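Local coordinates for PILD processed protein (Shewanella oneidensis, PDB 4D40), which is a type IV pilin and so probably assembles, after processing by the prepilin peptidase PilD, into thin surface fibres used in adhesion, at residues G4-A9 against G70-D75. Sequence-based numbering, arbitrary orientation.
Sequences GRRFDA and GTLSLD
Leu72 reaches from the sheet onto Arg6 and Ala9 of the long helix 2-27, a helix-on-sheet packing that belongs to the type IV pilin fold, in which the amino-terminal helix lies against an antiparallel sheet. Gly70, whose positive phi favours glycine, belongs to the loop that follows Cys69, the disulfide partner of Cys86; Arg6 touches Cys69 from the helix side. At Leu72 strand 72-75 begins, and its side chain points at the helix; it also touches Gln10 and Leu13 of that helix, and Pro82 and Trp87 of loops. The aliphatic part of Arg6 crosses it at about a right angle: a chi1 of -173° sets CG beside the carbonyl carbon of Arg6, where it meets the Leu72 methyls. The arginine chain bends at chi2 and chi3, and the guanidinium group forms a salt bridge with Asp67 through NE and a hydrogen bond from NH1 to Cys86 O. Further along the strand, Leu74 packs on Ala17, about two turns beyond Ala9. Both methyls of Leu72 meet Arg6 CG, CD1 at 3.8 Å and CD2 at 4.2 Å, and Leu72 CD1 also lies 3.9 Å from Arg6 O and 4.2 Å from Ala9 CB.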
ATOM      1  N   GLY A   4      -2.747 -13.764   8.230  1.00 31.16           N
ATOM      2  CA  GLY A   4      -3.763 -13.629   7.202  1.00 38.47           C
ATOM      3  C   GLY A   4      -4.147 -12.180   6.962  1.00 33.69           C
ATOM      4  O   GLY A   4      -4.351 -11.754   5.822  1.00 28.75           O
ATOM      5  N   ARG A   5      -4.239 -11.411   8.043  1.00 25.93           N
ATOM      6  CA  ARG A   5      -4.618 -10.011   7.940  1.00 26.74           C
ATOM      7  C   ARG A   5      -3.513  -9.166   7.306  1.00 23.76           C
ATOM      8  O   ARG A   5      -3.799  -8.180   6.629  1.00 24.88           O
ATOM      9  CB  ARG A   5      -4.985  -9.461   9.316  1.00 27.84           C
ATOM     10  CG  ARG A   5      -6.271 -10.047   9.864  1.00 30.61           C
ATOM     11  CD  ARG A   5      -6.753  -9.268  11.059  1.00 38.39           C
ATOM     12  NE  ARG A   5      -5.857  -9.402  12.203  1.00 39.57           N
ATOM     13  CZ  ARG A   5      -6.070 -10.193  13.252  1.00 47.82           C
ATOM     14  NH1 ARG A   5      -7.160 -10.947  13.330  1.00 45.83           N
ATOM     15  NH2 ARG A   5      -5.183 -10.227  14.238  1.00 51.13           N
ATOM     16  N   ARG A   6      -2.259  -9.550   7.534  1.00 24.61           N
ATOM     17  CA  ARG A   6      -1.131  -8.912   6.860  1.00 22.00           C
ATOM     18  C   ARG A   6      -1.256  -9.132   5.357  1.00 26.85           C
ATOM     19  O   ARG A   6      -1.063  -8.213   4.561  1.00 23.98           O
ATOM     20  CB  ARG A   6       0.203  -9.468   7.371  1.00 24.46           C
ATOM     21  CG  ARG A   6       1.436  -8.727   6.835  1.00 25.42           C
ATOM     22  CD  ARG A   6       2.636  -9.655   6.692  1.00 26.28           C
ATOM     23  NE  ARG A   6       2.925 -10.375   7.922  1.00 30.48           N
ATOM     24  CZ  ARG A   6       3.612 -11.511   7.994  1.00 36.79           C
ATOM     25  NH1 ARG A   6       4.104 -12.078   6.899  1.00 36.58           N
ATOM     26  NH2 ARG A   6       3.811 -12.084   9.171  1.00 34.59           N
ATOM     27  N   PHE A   7      -1.595 -10.356   4.970  1.00 28.54           N
ATOM     28  CA  PHE A   7      -1.680 -10.688   3.554  1.00 26.82           C
ATOM     29  C   PHE A   7      -2.902 -10.015   2.924  1.00 27.16           C
ATOM     30  O   PHE A   7      -2.852  -9.595   1.763  1.00 27.87           O
ATOM     31  CB  PHE A   7      -1.722 -12.205   3.357  1.00 29.84           C
ATOM     32  CG  PHE A   7      -0.432 -12.912   3.719  1.00 31.01           C
ATOM     33  CD1 PHE A   7       0.804 -12.320   3.488  1.00 30.49           C
ATOM     34  CD2 PHE A   7      -0.460 -14.175   4.282  1.00 34.62           C
ATOM     35  CE1 PHE A   7       1.978 -12.969   3.820  1.00 30.25           C
ATOM     36  CE2 PHE A   7       0.716 -14.833   4.617  1.00 35.03           C
ATOM     37  CZ  PHE A   7       1.934 -14.230   4.381  1.00 32.55           C
ATOM     38  N   ASP A   8      -3.987  -9.902   3.689  1.00 27.49           N
ATOM     39  CA  ASP A   8      -5.157  -9.135   3.254  1.00 27.72           C
ATOM     40  C   ASP A   8      -4.779  -7.691   2.947  1.00 25.61           C
ATOM     41  O   ASP A   8      -5.206  -7.121   1.944  1.00 26.76           O
ATOM     42  CB  ASP A   8      -6.255  -9.143   4.321  1.00 27.67           C
ATOM     43  CG  ASP A   8      -6.984 -10.468   4.413  1.00 37.21           C
ATOM     44  OD1 ASP A   8      -6.886 -11.289   3.474  1.00 39.88           O
ATOM     45  OD2 ASP A   8      -7.666 -10.677   5.437  1.00 37.03           O
ATOM     46  N   ALA A   9      -3.993  -7.093   3.834  1.00 23.69           N
ATOM     47  CA  ALA A   9      -3.540  -5.720   3.644  1.00 21.39           C
ATOM     48  C   ALA A   9      -2.671  -5.606   2.398  1.00 22.70           C
ATOM     49  O   ALA A   9      -2.796  -4.652   1.626  1.00 20.87           O
ATOM     50  CB  ALA A   9      -2.779  -5.242   4.875  1.00 20.79           C
ATOM     51  N   GLY A  70       5.411  -5.217  10.721  1.00 25.68           N
ATOM     52  CA  GLY A  70       5.144  -3.813  10.963  1.00 26.21           C
ATOM     53  C   GLY A  70       4.471  -3.132   9.792  1.00 23.63           C
ATOM     54  O   GLY A  70       3.551  -3.674   9.176  1.00 24.78           O
ATOM     55  N   THR A  71       4.946  -1.938   9.469  1.00 25.41           N
ATOM     56  CA  THR A  71       4.377  -1.177   8.368  1.00 22.74           C
ATOM     57  C   THR A  71       4.797  -1.752   7.028  1.00 24.93           C
ATOM     58  O   THR A  71       5.981  -2.004   6.787  1.00 26.54           O
ATOM     59  CB  THR A  71       4.793   0.299   8.442  1.00 23.73           C
ATOM     60  OG1 THR A  71       4.283   0.865   9.654  1.00 26.91           O
ATOM     61  CG2 THR A  71       4.244   1.080   7.245  1.00 26.78           C
ATOM     62  N   LEU A  72       3.808  -1.942   6.162  1.00 23.33           N
ATOM     63  CA  LEU A  72       4.024  -2.466   4.823  1.00 21.44           C
ATOM     64  C   LEU A  72       3.940  -1.324   3.833  1.00 22.31           C
ATOM     65  O   LEU A  72       3.087  -0.457   3.969  1.00 22.28           O
ATOM     66  CB  LEU A  72       2.977  -3.517   4.477  1.00 21.25           C
ATOM     67  CG  LEU A  72       2.696  -4.563   5.545  1.00 21.40           C
ATOM     68  CD1 LEU A  72       1.402  -5.284   5.211  1.00 23.71           C
ATOM     69  CD2 LEU A  72       3.847  -5.538   5.667  1.00 27.08           C
ATOM     70  N   SER A  73       4.812  -1.308   2.835  1.00 20.78           N
ATOM     71  CA  SER A  73       4.676  -0.303   1.794  1.00 19.60           C
ATOM     72  C   SER A  73       4.936  -0.881   0.419  1.00 22.62           C
ATOM     73  O   SER A  73       5.589  -1.914   0.267  1.00 21.79           O
ATOM     74  CB  SER A  73       5.613   0.877   2.040  1.00 21.76           C
ATOM     75  OG  SER A  73       6.961   0.513   1.846  1.00 26.13           O
ATOM     76  N   LEU A  74       4.403  -0.170  -0.566  1.00 19.75           N
ATOM     77  CA  LEU A  74       4.473  -0.539  -1.974  1.00 19.69           C
ATOM     78  C   LEU A  74       4.558   0.752  -2.781  1.00 21.28           C
ATOM     79  O   LEU A  74       3.710   1.625  -2.615  1.00 19.04           O
ATOM     80  CB  LEU A  74       3.242  -1.355  -2.365  1.00 18.79           C
ATOM     81  CG  LEU A  74       3.038  -1.681  -3.845  1.00 21.94           C
ATOM     82  CD1 LEU A  74       4.255  -2.385  -4.386  1.00 29.99           C
ATOM     83  CD2 LEU A  74       1.793  -2.541  -4.030  1.00 29.29           C
ATOM     84  N   ASP A  75       5.571   0.889  -3.639  1.00 22.72           N
ATOM     85  CA  ASP A  75       5.726   2.118  -4.426  1.00 19.16           C
ATOM     86  C   ASP A  75       5.420   1.918  -5.912  1.00 18.66           C
ATOM     87  O   ASP A  75       5.023   0.834  -6.350  1.00 23.53           O
ATOM     88  CB  ASP A  75       7.136   2.717  -4.250  1.00 23.34           C
ATOM     89  CG  ASP A  75       8.239   1.911  -4.927  1.00 30.61           C
ATOM     90  OD1 ASP A  75       7.959   0.975  -5.699  1.00 25.09           O
ATOM     91  OD2 ASP A  75       9.417   2.252  -4.687  1.00 32.86           O
TER